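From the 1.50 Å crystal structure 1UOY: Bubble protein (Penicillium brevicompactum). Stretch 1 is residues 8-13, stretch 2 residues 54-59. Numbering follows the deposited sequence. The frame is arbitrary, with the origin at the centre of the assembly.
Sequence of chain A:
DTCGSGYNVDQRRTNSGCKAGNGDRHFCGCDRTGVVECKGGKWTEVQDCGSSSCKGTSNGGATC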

# COMPACT_ATOMS: atom_id res chain seq x y z
N ASN A 8 6.23 -4.10 -7.27
CA ASN A 8 6.72 -2.77 -7.59
C ASN A 8 6.90 -1.83 -6.42
O ASN A 8 6.40 -2.13 -5.31
N VAL A 9 7.63 -0.74 -6.67
CA VAL A 9 7.97 0.21 -5.62
C VAL A 9 6.78 0.93 -5.03
O VAL A 9 6.96 1.57 -4.01
N ASP A 10 5.62 0.86 -5.71
CA ASP A 10 4.43 1.53 -5.14
C ASP A 10 3.61 0.54 -4.32
O ASP A 10 2.49 0.89 -3.97
N GLN A 11 4.15 -0.63 -3.97
CA GLN A 11 3.38 -1.64 -3.26
C GLN A 11 3.89 -1.93 -1.87
O GLN A 11 5.12 -1.89 -1.64
N ARG A 12 2.96 -2.19 -0.95
CA ARG A 12 3.27 -2.54 0.43
C ARG A 12 2.33 -3.64 0.81
O ARG A 12 1.18 -3.71 0.32
N ARG A 13 2.79 -4.55 1.67
CA ARG A 13 1.96 -5.71 1.99
C ARG A 13 0.93 -5.36 3.06
O ARG A 13 1.28 -4.98 4.19
N CYS A 54 -5.33 -0.74 -8.39
CA CYS A 54 -4.55 0.32 -7.71
C CYS A 54 -3.25 0.67 -8.41
O CYS A 54 -2.58 -0.22 -8.94
N LYS A 55 -2.91 1.96 -8.42
CA LYS A 55 -1.59 2.39 -8.94
C LYS A 55 -1.11 3.58 -8.12
O LYS A 55 -1.92 4.40 -7.66
N GLY A 56 0.20 3.68 -7.93
CA GLY A 56 0.75 4.80 -7.22
C GLY A 56 2.20 4.94 -7.59
O GLY A 56 2.66 4.52 -8.67
N THR A 57 2.94 5.56 -6.68
CA THR A 57 4.36 5.79 -6.92
C THR A 57 5.18 5.34 -5.71
O THR A 57 4.65 5.00 -4.64
N SER A 58 6.49 5.37 -5.87
CA SER A 58 7.38 5.00 -4.79
C SER A 58 7.30 5.96 -3.60
O SER A 58 7.77 5.64 -2.52
N ASN A 59 6.66 7.11 -3.82
CA ASN A 59 6.53 8.10 -2.75
C ASN A 59 5.11 8.19 -2.24
O ASN A 59 4.82 9.07 -1.42

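This is a small, largely polar contact in which a tight turn presents one buried aspartate to the backbone of a short strand, with a valine methyl and a water-bridged arginine filling in around it; the two stretches together bury 229 Å².

The turn comes first. Asn8 to Gln11 form a type I beta turn, closed by the backbone bond from Gln11 N to Asn8 O at 3.0 Å. Side chains brace it further. Gln11, rotamer m, points its CB away from the strand, and its OE1 accepts from Asn8 N at 2.8 Å along a nearly straight line. Asn8, rotamer t, points toward the strand but stops short of contact; its ND2 donates instead to Asp10 OD1 at 3.0 Å, helping to hold the carboxylate in place.

Asp10 is the centre of the contact. Its CB points toward the strand, and the p rotamer carries the carboxylate to the backbone of Gly56, where OD2 accepts from Gly56 N at 2.9 Å. This is the sole direct hydrogen bond between the stretches, a side chain on the turn answering a main-chain NH on the strand. The packing here is close: Asp10 CB lies 3.5 Å from Thr57 O, and Asp10 CA makes a CA-H...O contact with the same oxygen, also at 3.5 Å. Gly56 offers no side chain to this contact, so the aspartate works against bare backbone.

Val9 supplies the apolar part. In rotamer m it points toward strand and loop, and its CG2 meets Ser58 CB at 3.7 Å. Its carbonyl is used as well, since Ser58 CA approaches Val9 O at 3.5 Å in a well-aligned CA-H...O contact. Ser58, rotamer p, sets its CB sideways and keeps OG out of the contact, 4.7 Å from Val9 CG2; what meets the turn is its CB and backbone.

Arg12 starts sideways, but its end comes nearer the other stretch. With chi1 and chi2 both m, the chain folds back so that NH1 donates to Gln11 O at 2.9 Å and to Val9 O at 3.2 Å, fastening the guanidinium to the turn just before it. NH2 stays 4.3 Å from Ser58 O, and one water spans that gap: it accepts from Arg12 NH2 at 2.8 Å and donates to Ser58 O and Val9 O, each at 3.0 Å.

Lys55 and Thr57 both point their CB atoms away, leaving the strand to meet the turn mainly through its backbone. The rule to read here is economical: prearrange a turn, then let one braced carboxylate satisfy a strand NH.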

# COMPACT_ATOMS: atom_id res chain seq x y z
CB ASN A 8 5.75 -2.16 -8.63
CG ASN A 8 6.35 -1.03 -9.44
OD1 ASN A 8 7.52 -1.09 -9.82
ND2 ASN A 8 5.58 0.02 -9.66
CB VAL A 9 9.02 1.25 -6.11
CG1 VAL A 9 10.38 0.53 -6.35
CG2 VAL A 9 8.54 1.95 -7.35
CB ASP A 10 3.55 2.12 -6.27
CG ASP A 10 2.98 1.08 -7.20
OD1 ASP A 10 3.62 0.01 -7.39
OD2 ASP A 10 1.94 1.36 -7.81
CB GLN A 11 3.34 -2.92 -4.07
CG GLN A 11 2.68 -2.69 -5.42
CD GLN A 11 2.53 -3.98 -6.18
OE1 GLN A 11 3.46 -4.45 -6.85
NE2 GLN A 11 1.33 -4.59 -6.07
CB ARG A 12 3.09 -1.34 1.38
CG ARG A 12 4.00 -0.17 1.04
CD ARG A 12 5.45 -0.47 1.41
NE ARG A 12 6.31 0.71 1.27
CZ ARG A 12 6.83 1.14 0.13
NH1 ARG A 12 6.59 0.50 -1.02
NH2 ARG A 12 7.59 2.24 0.13
CB ARG A 13 2.87 -6.89 2.41
CG ARG A 13 2.03 -8.13 2.68
CD ARG A 13 2.98 -9.38 2.82
NE ARG A 13 3.63 -9.68 1.54
CZ ARG A 13 3.07 -10.39 0.55
NH1 ARG A 13 1.85 -10.89 0.67
NH2 ARG A 13 3.75 -10.59 -0.58
CB CYS A 54 -4.26 -0.15 -6.28
SG CYS A 54 -3.39 1.07 -5.22
CB LYS A 55 -1.58 2.77 -10.43
CG LYS A 55 -2.49 3.95 -10.78
CD LYS A 55 -3.94 3.41 -10.96
CE LYS A 55 -4.86 4.37 -11.69
NZ LYS A 55 -6.23 3.81 -11.75
CB THR A 57 4.69 7.30 -7.15
OG1 THR A 57 4.72 8.02 -5.89
CG2 THR A 57 3.67 7.96 -8.05
CB SER A 58 8.83 4.97 -5.30
OG SER A 58 9.23 6.27 -5.70
CB ASN A 59 6.95 9.47 -3.31
CG ASN A 59 8.45 9.60 -3.43
OD1 ASN A 59 9.13 9.56 -2.44
ND2 ASN A 59 8.97 9.72 -4.66
O HOH W 1 9.01 2.92 -2.23